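Local coordinates for protein metallo-beta-lactamase 1 (Acinetobacter baumannii, PDB 5MMD) that probably hydrolyses beta-lactam antibiotics to substituted beta-amino acids, using zinc ions held in a class B metallo-beta-lactamase site, at residues Ser79-Asp82 against Lys83-Ile87; Asp56-Lys59 against Leu60-Ile64. All blocks are in the same frame, centred on the assembly; numbering follows the deposited sequence.

Contact 1 (Ser79-Asp82 against Lys83-Ile87); sequences SHED and KTAGI. With ZN (zinc ion), chain E; ZN (zinc ion), chain C.
T84 packs its hydroxyl against two carbonyls of the preceding turn: OG1 lies 3.0 Å from S79 O and 3.1 Å from H80 O. With chi1 at 61°, OG1 sits between the backbone N and the carbonyl carbon, while CG2 rests on S79 O. Beside it, K83 N donates to H80 O (3.0 Å), and a weak bond from A85 N to E81 O spans one turn. This buried side is close-packed: the methylenes of K83 run back over the D82 peptide, and CE comes to 3.5 Å from D82 OD2. The lysine ammonium continues past D82 to S34 OG and the carbonyls of N35 and G200. Toward solvent the contact loosens. E81 folds back at chi2 (70°), bringing OE1 to 3.5 Å from the methyl CB of A85, and its carboxylate reaches T84 and A85 through water: one water joins OE2 to T84 OG1, another joins OE1 to A85 O. On the metal side, H80 ND1 binds one zinc at 2.0 Å, completed by H78 and H140, and D82 OD2 binds the other at 2.0 Å with C159 and H201. A water bridges both ions and donates to D82 OD1. This is the HxHxD zinc-binding motif of the metallo-beta-lactamase superfamily, read here as HSHED. With ND1 on zinc and NE2 hydrogen-bonded to E174, the H80 ring is fixed in its rotation; D82 puts OD2 on the second zinc and receives the bridging water at OD1, so the motif sets both metals and the water they share.

Contact 2 (Asp56-Lys59 against Leu60-Ile64); sequences DTEK and LVDWI
E58 and D62, one helical turn apart, lie side by side and point the same way, their carboxylate planes only 17° from parallel. OE2 of E58 rests 3.8 Å from D62 CB, swung forward along the helix by the bend at chi2 (-91°), and stands 4.5 Å from D62 OD2. Beneath them D62 N donates to E58 O (2.9 Å), and D62 CB packs on the same carbonyl. The next shell is the regular i to i+4 pattern: V61 N meets T57 O at 3.0 Å with a straight 162° bond, while W63 N donates to K59 O. L60 N divides its proton between D56 O and, weakly, T57 O. Farther out, S53 receives the T57 hydroxyl at its carbonyl, and K59 NZ bonds to S55 OG. On the side turned to the protein, L60 and I64 lie on strand 44-48 and T57 and V61 touch W89 of helix 87-92; W63, at the margin, meets F18 edge-to-face. The helix is thus amphipathic, its apolar side turned to the sheet. Two acidic groups this close would tend to raise each other's pKa, an effect that solvent around D62 should moderate.

Overall arrangement
Along the chain contact 2 comes first, in helix 54-66 of the beta-alpha-beta unit formed with strands 44-48 and 70-75; contact 1 follows just beyond strand 70-75, around the short helix 81-84. Their centres are about 15 Å apart, yet the two contacts touch, G86 CA lying 3.2 Å from T57 OG1. The centre of contact 1, at the zinc site, is about 10 Å from the centre of the chain, that of contact 2 about 17 Å. Helix 87-92, which begins at the end of contact 1, packs through W89 on contact 2. The HxHxD motif and a helix flanking the seven-stranded sheet therefore adjoin within one metallo-beta-lactamase family region.

Contact 1 (Ser79-Asp82 against Lys83-Ile87)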
loop_
_atom_site.group_PDB
_atom_site.type_symbol
_atom_site.label_atom_id
_atom_site.label_comp_id
_atom_site.label_asym_id
_atom_site.label_seq_id
_atom_site.Cartn_x
_atom_site.Cartn_y
_atom_site.Cartn_z
ATOM N N SER A 79 0.742 -1.797 8.932
ATOM C CA SER A 79 1.274 -2.999 9.562
ATOM C C SER A 79 0.627 -4.336 9.143
ATOM O O SER A 79 1.257 -5.386 9.320
ATOM C CB SER A 79 1.166 -2.874 11.098
ATOM O OG SER A 79 -0.183 -2.900 11.507
ATOM N N HIS A 80 -0.587 -4.309 8.578
ATOM C CA HIS A 80 -1.329 -5.565 8.312
ATOM C C HIS A 80 -0.576 -6.520 7.382
ATOM O O HIS A 80 0.214 -6.116 6.513
ATOM C CB HIS A 80 -2.720 -5.278 7.768
ATOM C CG HIS A 80 -3.658 -4.715 8.794
ATOM N ND1 HIS A 80 -4.802 -4.020 8.465
ATOM C CD2 HIS A 80 -3.616 -4.762 10.147
ATOM C CE1 HIS A 80 -5.429 -3.672 9.575
ATOM N NE2 HIS A 80 -4.721 -4.095 10.607
ATOM N N GLU A 81 -0.784 -7.798 7.652
ATOM C CA GLU A 81 -0.087 -8.881 6.982
ATOM C C GLU A 81 -0.192 -8.837 5.448
ATOM O O GLU A 81 0.722 -9.295 4.772
ATOM C CB GLU A 81 -0.627 -10.204 7.486
ATOM C CG GLU A 81 0.160 -11.426 7.092
ATOM C CD GLU A 81 1.513 -11.547 7.760
ATOM O OE1 GLU A 81 2.213 -12.516 7.418
ATOM O OE2 GLU A 81 1.869 -10.743 8.652
ATOM N N ASP A 82 -1.273 -8.269 4.909
ATOM C CA ASP A 82 -1.407 -8.230 3.454
ATOM C C ASP A 82 -0.345 -7.306 2.814
ATOM O O ASP A 82 -0.092 -7.437 1.638
ATOM C CB ASP A 82 -2.841 -7.838 2.980
ATOM C CG ASP A 82 -3.375 -6.543 3.569
ATOM O OD1 ASP A 82 -3.030 -6.245 4.735
ATOM O OD2 ASP A 82 -4.228 -5.870 2.891
ATOM N N LYS A 83 0.296 -6.435 3.576
ATOM C CA LYS A 83 1.283 -5.478 3.016
ATOM C C LYS A 83 2.704 -5.649 3.573
ATOM O O LYS A 83 3.666 -5.032 3.065
ATOM C CB LYS A 83 0.810 -4.051 3.285
ATOM C CG LYS A 83 -0.583 -3.702 2.838
ATOM C CD LYS A 83 -0.882 -4.055 1.367
ATOM C CE LYS A 83 -2.313 -3.635 1.004
ATOM N NZ LYS A 83 -2.684 -4.153 -0.303
ATOM N N THR A 84 2.834 -6.493 4.603
ATOM C CA THR A 84 4.082 -6.719 5.314
ATOM C C THR A 84 4.519 -8.177 5.343
ATOM O O THR A 84 5.526 -8.484 5.958
ATOM C CB THR A 84 3.996 -6.289 6.791
ATOM O OG1 THR A 84 2.972 -7.060 7.451
ATOM C CG2 THR A 84 3.719 -4.771 6.912
ATOM N N ALA A 85 3.777 -9.091 4.724
ATOM C CA ALA A 85 4.101 -10.509 4.912
ATOM C C ALA A 85 5.512 -10.821 4.470
ATOM O O ALA A 85 6.136 -11.741 4.994
ATOM C CB ALA A 85 3.101 -11.451 4.170
ATOM N N GLY A 86 6.013 -10.093 3.483
ATOM C CA GLY A 86 7.298 -10.425 2.921
ATOM C C GLY A 86 8.482 -9.719 3.546
ATOM O O GLY A 86 9.619 -9.953 3.121
ATOM N N ILE A 87 8.236 -8.862 4.531
ATOM C CA ILE A 87 9.330 -8.107 5.143
ATOM C C ILE A 87 10.445 -8.994 5.697
ATOM O O ILE A 87 11.617 -8.711 5.447
ATOM C CB ILE A 87 8.855 -7.192 6.244
ATOM C CG1 ILE A 87 8.076 -6.046 5.612
ATOM C CG2 ILE A 87 10.103 -6.678 7.041
ATOM C CD1 ILE A 87 7.508 -5.063 6.526
HETATM ZN ZN ZN E . -5.148 -3.338 6.592
HETATM ZN ZN ZN C . -5.537 -4.426 3.329
HETATM O O HOH W 1 3.889 -8.781 9.290
HETATM O O HOH W 2 4.747 -13.923 6.450
HETATM O O HOH W 3 -5.543 -4.619 5.386
#

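Contact 2 (Asp56-Lys59 against Leu60-Ile64)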
loop_
_atom_site.group_PDB
_atom_site.type_symbol
_atom_site.label_atom_id
_atom_site.label_comp_id
_atom_site.label_asym_id
_atom_site.label_seq_id
_atom_site.Cartn_x
_atom_site.Cartn_y
_atom_site.Cartn_z
ATOM N N ASP A 56 5.065 -15.618 -2.400
ATOM C CA ASP A 56 4.768 -14.674 -3.468
ATOM C C ASP A 56 5.720 -13.462 -3.446
ATOM O O ASP A 56 5.931 -12.851 -4.473
ATOM C CB ASP A 56 3.307 -14.220 -3.400
ATOM C CG ASP A 56 2.351 -15.311 -3.849
ATOM O OD1 ASP A 56 2.695 -16.059 -4.778
ATOM O OD2 ASP A 56 1.289 -15.455 -3.244
ATOM N N THR A 57 6.290 -13.132 -2.295
ATOM C CA THR A 57 7.284 -12.068 -2.222
ATOM C C THR A 57 8.518 -12.552 -2.982
ATOM O O THR A 57 9.018 -11.843 -3.842
ATOM C CB THR A 57 7.648 -11.659 -0.776
ATOM O OG1 THR A 57 6.494 -11.092 -0.148
ATOM C CG2 THR A 57 8.788 -10.599 -0.775
ATOM N N GLU A 58 8.969 -13.782 -2.725
ATOM C CA GLU A 58 10.065 -14.340 -3.527
ATOM C C GLU A 58 9.720 -14.348 -5.011
ATOM O O GLU A 58 10.586 -14.030 -5.843
ATOM C CB GLU A 58 10.456 -15.768 -3.105
ATOM C CG GLU A 58 11.571 -16.336 -4.019
ATOM C CD GLU A 58 11.054 -17.121 -5.248
ATOM O OE1 GLU A 58 9.872 -17.538 -5.239
ATOM O OE2 GLU A 58 11.814 -17.318 -6.247
ATOM N N LYS A 59 8.480 -14.705 -5.364
ATOM C CA LYS A 59 8.102 -14.738 -6.773
ATOM C C LYS A 59 8.188 -13.363 -7.412
ATOM O O LYS A 59 8.517 -13.252 -8.608
ATOM C CB LYS A 59 6.672 -15.293 -6.965
ATOM C CG LYS A 59 6.544 -16.756 -6.673
ATOM C CD LYS A 59 5.080 -17.223 -6.851
ATOM C CE LYS A 59 4.962 -18.733 -6.849
ATOM N NZ LYS A 59 5.248 -19.333 -5.519
ATOM N N LEU A 60 7.872 -12.332 -6.637
ATOM C CA LEU A 60 7.856 -10.967 -7.139
ATOM C C LEU A 60 9.282 -10.508 -7.380
ATOM O O LEU A 60 9.600 -9.937 -8.422
ATOM C CB LEU A 60 7.129 -10.043 -6.161
ATOM C CG LEU A 60 7.016 -8.571 -6.591
ATOM C CD1 LEU A 60 6.166 -8.351 -7.838
ATOM C CD2 LEU A 60 6.524 -7.711 -5.378
ATOM N N VAL A 61 10.145 -10.826 -6.437
ATOM C CA VAL A 61 11.540 -10.440 -6.507
ATOM C C VAL A 61 12.196 -11.155 -7.663
ATOM O O VAL A 61 12.988 -10.554 -8.388
ATOM C CB VAL A 61 12.279 -10.734 -5.178
ATOM C CG1 VAL A 61 13.765 -10.591 -5.348
ATOM C CG2 VAL A 61 11.781 -9.765 -4.143
ATOM N N ASP A 62 11.827 -12.416 -7.864
ATOM C CA ASP A 62 12.340 -13.180 -9.001
ATOM C C ASP A 62 11.856 -12.583 -10.340
ATOM O O ASP A 62 12.617 -12.500 -11.317
ATOM C CB ASP A 62 11.919 -14.649 -8.896
ATOM C CG ASP A 62 12.509 -15.499 -10.009
ATOM O OD1 ASP A 62 13.713 -15.352 -10.304
ATOM O OD2 ASP A 62 11.768 -16.313 -10.598
ATOM N N TRP A 63 10.592 -12.174 -10.383
ATOM C CA TRP A 63 10.045 -11.532 -11.566
ATOM C C TRP A 63 10.855 -10.265 -11.906
ATOM O O TRP A 63 11.271 -10.070 -13.053
ATOM C CB TRP A 63 8.570 -11.194 -11.363
ATOM C CG TRP A 63 7.959 -10.520 -12.551
ATOM C CD1 TRP A 63 7.405 -11.129 -13.652
ATOM C CD2 TRP A 63 7.847 -9.114 -12.775
ATOM N NE1 TRP A 63 6.966 -10.182 -14.548
ATOM C CE2 TRP A 63 7.220 -8.939 -14.036
ATOM C CE3 TRP A 63 8.210 -7.982 -12.038
ATOM C CZ2 TRP A 63 6.957 -7.698 -14.561
ATOM C CZ3 TRP A 63 7.949 -6.740 -12.577
ATOM C CH2 TRP A 63 7.324 -6.609 -13.818
ATOM N N ILE A 64 11.064 -9.423 -10.904
ATOM C CA ILE A 64 11.854 -8.194 -11.047
ATOM C C ILE A 64 13.263 -8.480 -11.561
ATOM O O ILE A 64 13.765 -7.789 -12.452
ATOM C CB ILE A 64 11.927 -7.437 -9.693
ATOM C CG1 ILE A 64 10.539 -6.940 -9.296
ATOM C CG2 ILE A 64 12.893 -6.258 -9.752
ATOM C CD1 ILE A 64 10.518 -6.302 -7.904
#